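Local coordinates for pyoverdine biosynthesis protein PvcB (Pseudomonas aeruginosa, PDB 3EAT), which probably catalyses the iron(II)- and 2-oxoglutarate-dependent oxidation of tyrosine isonitrile in the biosynthesis of paerucumarin, a cyclized isocyano derivative of tyrosine, at residues E81-P86 / H278-P283; Y117-P122 / P288-D293; S165-R170 / R178-I183. All coordinates share one frame; numbering follows the deposited sequence.

Contact 1: E81-P86 / H278-P283; sequences EVMLWP and HIHAEP
Two backbone hydrogen bonds join E81-M83 to H278-H280. H280 N donates to E81 O at 2.8 Å. M83 N donates to H278 O at 3.0 Å. They flank the pair V82 and I279 and make a single beta bridge, so a loop is tacked onto a strand for a short length only. Water adds to this. One molecule joins E81 N to H280 O, and another joins L84 N to the H280 ring at NE2.

The polar side-chain link is W85 NE1 to H278 ND1, 3.3 Å long. Each ring meets the other at its edge, with the partner atom close to its plane, and the planes are 30° apart. H278 ND1 is the acceptor. Its other nitrogen, NE2, bonds D114 OD2. D114 is a probable iron ligand, which would make H278 a second-shell residue that may help hold that carboxylate in place.

Apolar contact centres on H280. M83 CB sits over one face of its imidazole, 3.6 Å from the ring centroid, in a CH-pi contact. E81 CG packs on H280 CB at 3.5 Å. E81 CG lies between the backbone N and the carbonyl carbon (chi1 63°), which turns it towards H280.

The segment 81-86 belongs to the loop between helix 69-79 and strand 91-95. V82 and I279 pack against helix 69-79, at C76. M83, H278 and H280 touch strand 120-131, the neighbour of strand 272-286 in the large sheet.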
loop_
_atom_site.group_PDB
_atom_site.type_symbol
_atom_site.label_atom_id
_atom_site.label_comp_id
_atom_site.label_asym_id
_atom_site.label_seq_id
_atom_site.Cartn_x
_atom_site.Cartn_y
_atom_site.Cartn_z
ATOM N N GLU A 81 -5.198 2.471 14.991
ATOM C CA GLU A 81 -5.796 2.582 16.311
ATOM C C GLU A 81 -5.112 3.603 17.191
ATOM O O GLU A 81 -3.909 3.489 17.524
ATOM C CB GLU A 81 -6.105 1.249 17.028
ATOM C CG GLU A 81 -4.957 0.387 17.361
ATOM C CD GLU A 81 -5.283 -0.609 18.465
ATOM O OE1 GLU A 81 -6.048 -0.277 19.393
ATOM O OE2 GLU A 81 -4.742 -1.728 18.414
ATOM N N VAL A 82 -5.898 4.618 17.544
ATOM C CA VAL A 82 -5.415 5.690 18.400
ATOM C C VAL A 82 -5.083 5.069 19.755
ATOM O O VAL A 82 -5.823 4.222 20.237
ATOM C CB VAL A 82 -6.484 6.798 18.529
ATOM C CG1 VAL A 82 -6.071 7.854 19.525
ATOM C CG2 VAL A 82 -6.779 7.420 17.167
ATOM N N MET A 83 -3.933 5.431 20.317
ATOM C CA MET A 83 -3.612 5.103 21.693
ATOM C C MET A 83 -4.184 6.209 22.581
ATOM O O MET A 83 -3.682 7.342 22.576
ATOM C CB MET A 83 -2.105 4.987 21.879
ATOM C CG MET A 83 -1.705 4.763 23.325
ATOM S SD MET A 83 0.075 4.874 23.629
ATOM C CE MET A 83 0.509 3.203 23.286
ATOM N N LEU A 84 -5.242 5.883 23.325
ATOM C CA LEU A 84 -5.936 6.863 24.166
ATOM C C LEU A 84 -5.219 7.123 25.480
ATOM O O LEU A 84 -4.625 6.223 26.075
ATOM C CB LEU A 84 -7.385 6.440 24.429
ATOM C CG LEU A 84 -8.282 6.416 23.184
ATOM C CD1 LEU A 84 -9.654 5.826 23.495
ATOM C CD2 LEU A 84 -8.406 7.806 22.560
ATOM N N TRP A 85 -5.254 8.377 25.904
ATOM C CA TRP A 85 -4.791 8.780 27.221
ATOM C C TRP A 85 -6.024 9.174 28.041
ATOM O O TRP A 85 -7.133 9.256 27.497
ATOM C CB TRP A 85 -3.869 9.989 27.085
ATOM C CG TRP A 85 -2.538 9.702 26.455
ATOM C CD1 TRP A 85 -2.280 9.518 25.124
ATOM C CD2 TRP A 85 -1.276 9.583 27.129
ATOM N NE1 TRP A 85 -0.945 9.288 24.928
ATOM C CE2 TRP A 85 -0.302 9.319 26.139
ATOM C CE3 TRP A 85 -0.876 9.673 28.472
ATOM C CZ2 TRP A 85 1.055 9.147 26.447
ATOM C CZ3 TRP A 85 0.468 9.503 28.779
ATOM C CH2 TRP A 85 1.422 9.243 27.766
ATOM N N PRO A 86 -5.849 9.427 29.353
ATOM C CA PRO A 86 -6.988 9.945 30.125
ATOM C C PRO A 86 -7.627 11.205 29.521
ATOM O O PRO A 86 -8.846 11.380 29.624
ATOM C CB PRO A 86 -6.373 10.228 31.495
ATOM C CG PRO A 86 -5.219 9.238 31.592
ATOM C CD PRO A 86 -4.655 9.218 30.197
ATOM N N HIS A 278 -1.096 9.814 19.314
ATOM C CA HIS A 278 -0.298 8.589 19.264
ATOM C C HIS A 278 -1.077 7.500 18.567
ATOM O O HIS A 278 -2.288 7.401 18.747
ATOM C CB HIS A 278 0.026 8.100 20.672
ATOM C CG HIS A 278 1.243 8.727 21.267
ATOM N ND1 HIS A 278 1.307 9.117 22.588
ATOM C CD2 HIS A 278 2.444 9.042 20.721
ATOM C CE1 HIS A 278 2.505 9.618 22.838
ATOM N NE2 HIS A 278 3.210 9.595 21.720
ATOM N N ILE A 279 -0.381 6.670 17.785
ATOM C CA ILE A 279 -1.025 5.584 17.051
ATOM C C ILE A 279 -0.345 4.315 17.461
ATOM O O ILE A 279 0.880 4.250 17.472
ATOM C CB ILE A 279 -0.950 5.760 15.520
ATOM C CG1 ILE A 279 -1.406 7.168 15.101
ATOM C CG2 ILE A 279 -1.753 4.650 14.789
ATOM C CD1 ILE A 279 -2.889 7.389 15.107
ATOM N N HIS A 280 -1.142 3.316 17.828
ATOM C CA HIS A 280 -0.615 2.005 18.212
ATOM C C HIS A 280 0.065 1.283 17.053
ATOM O O HIS A 280 -0.314 1.459 15.884
ATOM C CB HIS A 280 -1.761 1.117 18.682
ATOM C CG HIS A 280 -2.129 1.311 20.115
ATOM N ND1 HIS A 280 -1.246 1.064 21.149
ATOM C CD2 HIS A 280 -3.297 1.686 20.693
ATOM C CE1 HIS A 280 -1.852 1.287 22.300
ATOM N NE2 HIS A 280 -3.094 1.671 22.051
ATOM N N ALA A 281 1.040 0.449 17.392
ATOM C CA ALA A 281 1.539 -0.593 16.487
ATOM C C ALA A 281 0.404 -1.550 16.111
ATOM O O ALA A 281 -0.680 -1.521 16.726
ATOM C CB ALA A 281 2.677 -1.359 17.145
ATOM N N GLU A 282 0.646 -2.399 15.114
ATOM C CA GLU A 282 -0.392 -3.290 14.607
ATOM C C GLU A 282 0.015 -4.736 14.774
ATOM O O GLU A 282 0.725 -5.261 13.925
ATOM C CB GLU A 282 -0.634 -3.055 13.130
ATOM C CG GLU A 282 -1.137 -1.715 12.770
ATOM C CD GLU A 282 -1.311 -1.602 11.287
ATOM O OE1 GLU A 282 -2.295 -2.165 10.772
ATOM O OE2 GLU A 282 -0.472 -0.958 10.629
ATOM N N PRO A 283 -0.454 -5.399 15.848
ATOM C CA PRO A 283 -1.391 -4.875 16.849
ATOM C C PRO A 283 -0.636 -4.115 17.934
ATOM O O PRO A 283 0.585 -4.003 17.846
ATOM C CB PRO A 283 -2.047 -6.145 17.405
ATOM C CG PRO A 283 -0.971 -7.218 17.272
ATOM C CD PRO A 283 -0.037 -6.789 16.145
HETATM O O HOH W 1 -2.788 1.174 14.746
HETATM O O HOH W 2 -2.994 9.892 21.683
HETATM O O HOH W 3 -5.546 3.055 23.615
#

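Contact 2: Y117-P122 / P288-D293; sequences YLETVP and PHLQRD
E119 and R292 reach each other through the shapes of their chains. E119 CG is turned opposite the backbone N (chi1 171°). A bend at the next torsion (chi2 62°) then brings the carboxylate round towards the arginine. R292 stays extended from CG to NE. The two chains cross at about a right angle.

The result is a salt bridge made by a single nitrogen, NH1. R292 NH1 faces E119 OE1, modelled at 2.4 Å. That is too short to be taken literally, so the pairing is more reliable than its length. E119 OE2 is 3.2 Å from the same NH1. The carboxylate and guanidinium planes are 70° apart, so this is not the flat two-pronged form. R292 NH2 bonds N287 O, which helps fix the rotation of the guanidinium group. R286 brings a second positive charge close to R292, and its side chain also touches E119. The carboxylate would be expected to ease that crowding of charge.

The family fold is the double-stranded beta-helix, or jelly roll, of the TauD/TfdA dioxygenases. Residues 117-119 follow the probable iron ligands H112 and D114 and lead into strand 120-131. Residues 288-293 are the C-terminal tail, which leaves strand 272-286 and runs beside strand 178-182, with backbone bonds from H289 to A180 and from Q291 to R178.

L290 packs its two methyls against the backbone of 117-118. Its CD1 lies 3.5 Å from Y117 O, and its CD2 lies 3.6 Å from L118 O. L118 O also accepts a bond from N287 ND2. L290 CB lies over one face of the R292 guanidinium, and L290 CD2 is 3.7 Å from E119 OE1.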
loop_
_atom_site.group_PDB
_atom_site.type_symbol
_atom_site.label_atom_id
_atom_site.label_comp_id
_atom_site.label_asym_id
_atom_site.label_seq_id
_atom_site.Cartn_x
_atom_site.Cartn_y
_atom_site.Cartn_z
ATOM N N TYR A 117 7.706 4.487 29.800
ATOM C CA TYR A 117 7.132 4.076 31.084
ATOM C C TYR A 117 5.701 3.560 30.983
ATOM O O TYR A 117 5.050 3.354 32.010
ATOM C CB TYR A 117 7.166 5.246 32.079
ATOM C CG TYR A 117 8.551 5.764 32.386
ATOM C CD1 TYR A 117 9.457 4.995 33.108
ATOM C CD2 TYR A 117 8.949 7.023 31.958
ATOM C CE1 TYR A 117 10.728 5.464 33.392
ATOM C CE2 TYR A 117 10.220 7.510 32.231
ATOM C CZ TYR A 117 11.102 6.725 32.954
ATOM O OH TYR A 117 12.360 7.194 33.243
ATOM N N LEU A 118 5.206 3.369 29.759
ATOM C CA LEU A 118 3.823 2.940 29.556
ATOM C C LEU A 118 3.715 1.428 29.409
ATOM O O LEU A 118 4.709 0.735 29.172
ATOM C CB LEU A 118 3.189 3.639 28.344
ATOM C CG LEU A 118 3.170 5.167 28.234
ATOM C CD1 LEU A 118 2.383 5.569 26.992
ATOM C CD2 LEU A 118 2.597 5.845 29.485
ATOM N N GLU A 119 2.500 0.919 29.563
ATOM C CA GLU A 119 2.243 -0.501 29.402
ATOM C C GLU A 119 2.383 -0.896 27.924
ATOM O O GLU A 119 2.878 -1.987 27.604
ATOM C CB GLU A 119 0.852 -0.841 29.953
ATOM C CG GLU A 119 0.341 -2.258 29.656
ATOM C CD GLU A 119 1.209 -3.362 30.262
ATOM O OE1 GLU A 119 1.891 -3.110 31.289
ATOM O OE2 GLU A 119 1.201 -4.490 29.703
ATOM N N THR A 120 1.941 -0.006 27.033
ATOM C CA THR A 120 2.071 -0.213 25.596
ATOM C C THR A 120 2.747 0.989 24.904
ATOM O O THR A 120 2.509 2.134 25.283
ATOM C CB THR A 120 0.714 -0.551 24.933
ATOM O OG1 THR A 120 -0.155 0.578 25.028
ATOM C CG2 THR A 120 0.057 -1.747 25.606
ATOM N N VAL A 121 3.590 0.709 23.908
ATOM C CA VAL A 121 4.389 1.729 23.194
ATOM C C VAL A 121 3.775 2.077 21.829
ATOM O O VAL A 121 3.547 1.181 21.007
ATOM C CB VAL A 121 5.837 1.232 22.964
ATOM C CG1 VAL A 121 6.671 2.265 22.193
ATOM C CG2 VAL A 121 6.502 0.892 24.304
ATOM N N PRO A 122 3.521 3.375 21.566
ATOM C CA PRO A 122 2.918 3.702 20.277
ATOM C C PRO A 122 3.937 3.645 19.131
ATOM O O PRO A 122 5.117 3.944 19.349
ATOM C CB PRO A 122 2.414 5.125 20.485
ATOM C CG PRO A 122 3.357 5.712 21.468
ATOM C CD PRO A 122 3.769 4.580 22.383
ATOM N N PRO A 288 8.365 -3.748 25.892
ATOM C CA PRO A 288 9.314 -4.807 26.294
ATOM C C PRO A 288 10.316 -4.379 27.374
ATOM O O PRO A 288 11.141 -5.193 27.788
ATOM C CB PRO A 288 10.043 -5.140 24.987
ATOM C CG PRO A 288 9.970 -3.884 24.178
ATOM C CD PRO A 288 8.682 -3.186 24.564
ATOM N N HIS A 289 10.221 -3.132 27.836
ATOM C CA HIS A 289 11.255 -2.503 28.671
ATOM C C HIS A 289 10.781 -2.048 30.064
ATOM O O HIS A 289 11.604 -1.675 30.927
ATOM C CB HIS A 289 11.837 -1.294 27.932
ATOM C CG HIS A 289 12.507 -1.636 26.637
ATOM N ND1 HIS A 289 12.383 -0.854 25.505
ATOM C CD2 HIS A 289 13.302 -2.678 26.290
ATOM C CE1 HIS A 289 13.081 -1.394 24.524
ATOM N NE2 HIS A 289 13.647 -2.501 24.972
ATOM N N LEU A 290 9.462 -2.048 30.263
ATOM C CA LEU A 290 8.863 -1.660 31.538
ATOM C C LEU A 290 9.175 -2.706 32.610
ATOM O O LEU A 290 9.042 -3.902 32.362
ATOM C CB LEU A 290 7.347 -1.504 31.377
ATOM C CG LEU A 290 6.473 -1.025 32.540
ATOM C CD1 LEU A 290 6.743 0.435 32.878
ATOM C CD2 LEU A 290 4.997 -1.227 32.195
ATOM N N GLN A 291 9.608 -2.254 33.786
ATOM C CA GLN A 291 9.794 -3.165 34.930
ATOM C C GLN A 291 8.440 -3.462 35.578
ATOM O O GLN A 291 7.742 -2.554 36.034
ATOM C CB GLN A 291 10.787 -2.606 35.961
ATOM C CG GLN A 291 12.108 -2.051 35.372
ATOM C CD GLN A 291 13.106 -3.132 34.926
ATOM O OE1 GLN A 291 12.750 -4.088 34.223
ATOM N NE2 GLN A 291 14.371 -2.962 35.324
ATOM N N ARG A 292 8.069 -4.738 35.579
ATOM C CA ARG A 292 6.793 -5.189 36.128
ATOM C C ARG A 292 7.000 -5.968 37.434
ATOM O O ARG A 292 6.040 -6.228 38.166
ATOM C CB ARG A 292 6.053 -6.039 35.092
ATOM C CG ARG A 292 5.866 -5.316 33.768
ATOM C CD ARG A 292 5.695 -6.276 32.579
ATOM N NE ARG A 292 5.864 -5.620 31.269
ATOM C CZ ARG A 292 5.005 -4.753 30.733
ATOM N NH1 ARG A 292 3.913 -4.397 31.384
ATOM N NH2 ARG A 292 5.239 -4.225 29.547
ATOM N N ASP A 293 8.260 -6.322 37.714
ATOM C CA ASP A 293 8.650 -7.029 38.942
ATOM C C ASP A 293 8.726 -6.072 40.135
ATOM O O ASP A 293 7.800 -5.295 40.391
ATOM C CB ASP A 293 9.999 -7.743 38.754
#

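Contact 3: S165-R170 / R178-I183; sequences SGRYQR and RSAAPI
A181 O is gripped from two directions. G166 N donates to it at 2.8 Å, and a water molecule donates to it at 2.7 Å. The same water accepts a bond from Y168 OH, also 2.7 Å long.

The two segments form a beta hairpin, strands 165-169 and 178-182, with their directions 169° apart. G166 pairs with A181 and Y168 with S179, both as hydrogen-bonded pairs. The return bond of the first, A181 N to G166 O, is longer at 3.1 Å. In the second, Y168 N to S179 O is 2.8 Å and S179 N to Y168 O is 2.9 Å. S165, R167 and Q169 stand opposite P182, A180 and R178 as non-hydrogen-bonded pairs.

Y168 and S179 lie on one face of the sheet. The Y168 ring covers G166, and glycine leaves it room to lie close over the backbone there. Besides the water, Y168 OH bonds C198 N. S179 OG bonds M116 O, which ties the hairpin to the chain just after the probable iron ligand D114.

R167, Q169, R178 and A180 lie on the other face. R167 CG packs on A180 CB, while its guanidinium forms a salt bridge with D217 of strand 214-217, the third strand of this sheet.

Q169 and R178 run side by side and point the same way. Q169 CG is opposite its backbone N (chi1 -170°) and the rest of the chain is extended, which places NE2 3.4 Å from R178 CG.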
loop_
_atom_site.group_PDB
_atom_site.type_symbol
_atom_site.label_atom_id
_atom_site.label_comp_id
_atom_site.label_asym_id
_atom_site.label_seq_id
_atom_site.Cartn_x
_atom_site.Cartn_y
_atom_site.Cartn_z
ATOM N N SER A 165 23.565 -0.699 28.506
ATOM C CA SER A 165 22.199 -0.968 28.920
ATOM C C SER A 165 21.746 0.207 29.781
ATOM O O SER A 165 22.455 0.611 30.703
ATOM C CB SER A 165 22.181 -2.249 29.741
ATOM O OG SER A 165 21.004 -2.981 29.505
ATOM N N GLY A 166 20.579 0.770 29.480
ATOM C CA GLY A 166 20.081 1.933 30.214
ATOM C C GLY A 166 19.067 1.540 31.267
ATOM O O GLY A 166 18.243 0.660 31.025
ATOM N N ARG A 167 19.145 2.172 32.442
ATOM C CA ARG A 167 18.137 2.015 33.503
ATOM C C ARG A 167 17.563 3.369 33.870
ATOM O O ARG A 167 18.300 4.289 34.236
ATOM C CB ARG A 167 18.715 1.337 34.747
ATOM C CG ARG A 167 18.246 -0.108 34.968
ATOM C CD ARG A 167 19.176 -0.894 35.919
ATOM N NE ARG A 167 19.466 -0.179 37.172
ATOM C CZ ARG A 167 20.647 0.350 37.505
ATOM N NH1 ARG A 167 21.691 0.257 36.696
ATOM N NH2 ARG A 167 20.787 0.979 38.659
ATOM N N TYR A 168 16.243 3.480 33.775
ATOM C CA TYR A 168 15.579 4.771 33.885
ATOM C C TYR A 168 14.484 4.760 34.939
ATOM O O TYR A 168 13.810 3.737 35.134
ATOM C CB TYR A 168 15.018 5.209 32.521
ATOM C CG TYR A 168 16.002 5.025 31.381
ATOM C CD1 TYR A 168 17.062 5.910 31.203
ATOM C CD2 TYR A 168 15.888 3.949 30.498
ATOM C CE1 TYR A 168 17.978 5.744 30.169
ATOM C CE2 TYR A 168 16.798 3.776 29.456
ATOM C CZ TYR A 168 17.836 4.678 29.298
ATOM O OH TYR A 168 18.744 4.516 28.281
ATOM N N GLN A 169 14.337 5.906 35.614
ATOM C CA GLN A 169 13.312 6.139 36.637
ATOM C C GLN A 169 12.835 7.587 36.552
ATOM O O GLN A 169 13.636 8.491 36.278
ATOM C CB GLN A 169 13.870 5.836 38.037
ATOM C CG GLN A 169 12.819 5.809 39.160
ATOM C CD GLN A 169 13.177 4.865 40.310
ATOM O OE1 GLN A 169 14.354 4.682 40.639
ATOM N NE2 GLN A 169 12.155 4.262 40.924
ATOM N N ARG A 170 11.536 7.800 36.778
ATOM C CA ARG A 170 10.965 9.154 36.812
ATOM C C ARG A 170 10.268 9.490 38.142
ATOM O O ARG A 170 10.773 9.191 39.230
ATOM C CB ARG A 170 10.019 9.386 35.626
ATOM C CG ARG A 170 8.651 8.703 35.726
ATOM C CD ARG A 170 7.720 9.136 34.592
ATOM N NE ARG A 170 7.563 10.592 34.520
ATOM C CZ ARG A 170 6.785 11.242 33.652
ATOM N NH1 ARG A 170 6.069 10.578 32.747
ATOM N NH2 ARG A 170 6.721 12.572 33.685
ATOM N N ARG A 178 9.697 2.515 36.440
ATOM C CA ARG A 178 11.059 2.125 36.066
ATOM C C ARG A 178 11.101 1.379 34.729
ATOM O O ARG A 178 10.248 0.535 34.444
ATOM C CB ARG A 178 11.710 1.259 37.152
ATOM C CG ARG A 178 12.072 1.977 38.456
ATOM C CD ARG A 178 12.572 0.996 39.536
ATOM N NE ARG A 178 11.670 -0.150 39.718
ATOM C CZ ARG A 178 11.914 -1.395 39.297
ATOM N NH1 ARG A 178 13.051 -1.689 38.671
ATOM N NH2 ARG A 178 11.018 -2.357 39.505
ATOM N N SER A 179 12.119 1.679 33.926
ATOM C CA SER A 179 12.272 1.061 32.616
ATOM C C SER A 179 13.726 0.770 32.272
ATOM O O SER A 179 14.610 1.587 32.538
ATOM C CB SER A 179 11.659 1.958 31.543
ATOM O OG SER A 179 11.124 1.174 30.497
ATOM N N ALA A 180 13.969 -0.392 31.673
ATOM C CA ALA A 180 15.324 -0.770 31.277
ATOM C C ALA A 180 15.383 -1.300 29.840
ATOM O O ALA A 180 14.599 -2.178 29.470
ATOM C CB ALA A 180 15.903 -1.801 32.255
ATOM N N ALA A 181 16.326 -0.775 29.053
ATOM C CA ALA A 181 16.543 -1.231 27.677
ATOM C C ALA A 181 18.017 -1.300 27.313
ATOM O O ALA A 181 18.785 -0.424 27.709
ATOM C CB ALA A 181 15.815 -0.306 26.684
ATOM N N PRO A 182 18.416 -2.315 26.517
ATOM C CA PRO A 182 19.759 -2.235 25.917
ATOM C C PRO A 182 19.865 -0.987 25.023
ATOM O O PRO A 182 18.867 -0.560 24.428
ATOM C CB PRO A 182 19.851 -3.504 25.049
ATOM C CG PRO A 182 18.741 -4.412 25.516
ATOM C CD PRO A 182 17.677 -3.530 26.114
ATOM N N ILE A 183 21.051 -0.395 24.941
ATOM C CA ILE A 183 21.261 0.762 24.074
ATOM C C ILE A 183 21.051 0.350 22.617
ATOM O O ILE A 183 20.381 1.051 21.855
ATOM C CB ILE A 183 22.672 1.357 24.256
ATOM C CG1 ILE A 183 22.837 1.951 25.667
ATOM C CG2 ILE A 183 22.991 2.368 23.157
ATOM C CD1 ILE A 183 22.026 3.220 25.956
HETATM O O HOH W 4 18.600 2.153 26.970
#

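Overall arrangement
From the N terminus, the chain first gives residues 81-86 of contact 1, then 117-122 of contact 2. Next comes the whole of contact 3, a hairpin closed over a few residues. Strand 272-286 returns and closes contact 1, and the C-terminal tail closes contact 2. Contacts 1 and 2 therefore cross, and contact 3 is nested inside both loops. Contacts 1 and 2 meet at T120 of strand 120-131, which H280 of the neighbouring strand 272-286 and M83 of the loop both touch. Contacts 2 and 3 meet where H289 O probably bonds A180 N. Together they link the large sheet, through the tail, to the smaller three-stranded sheet.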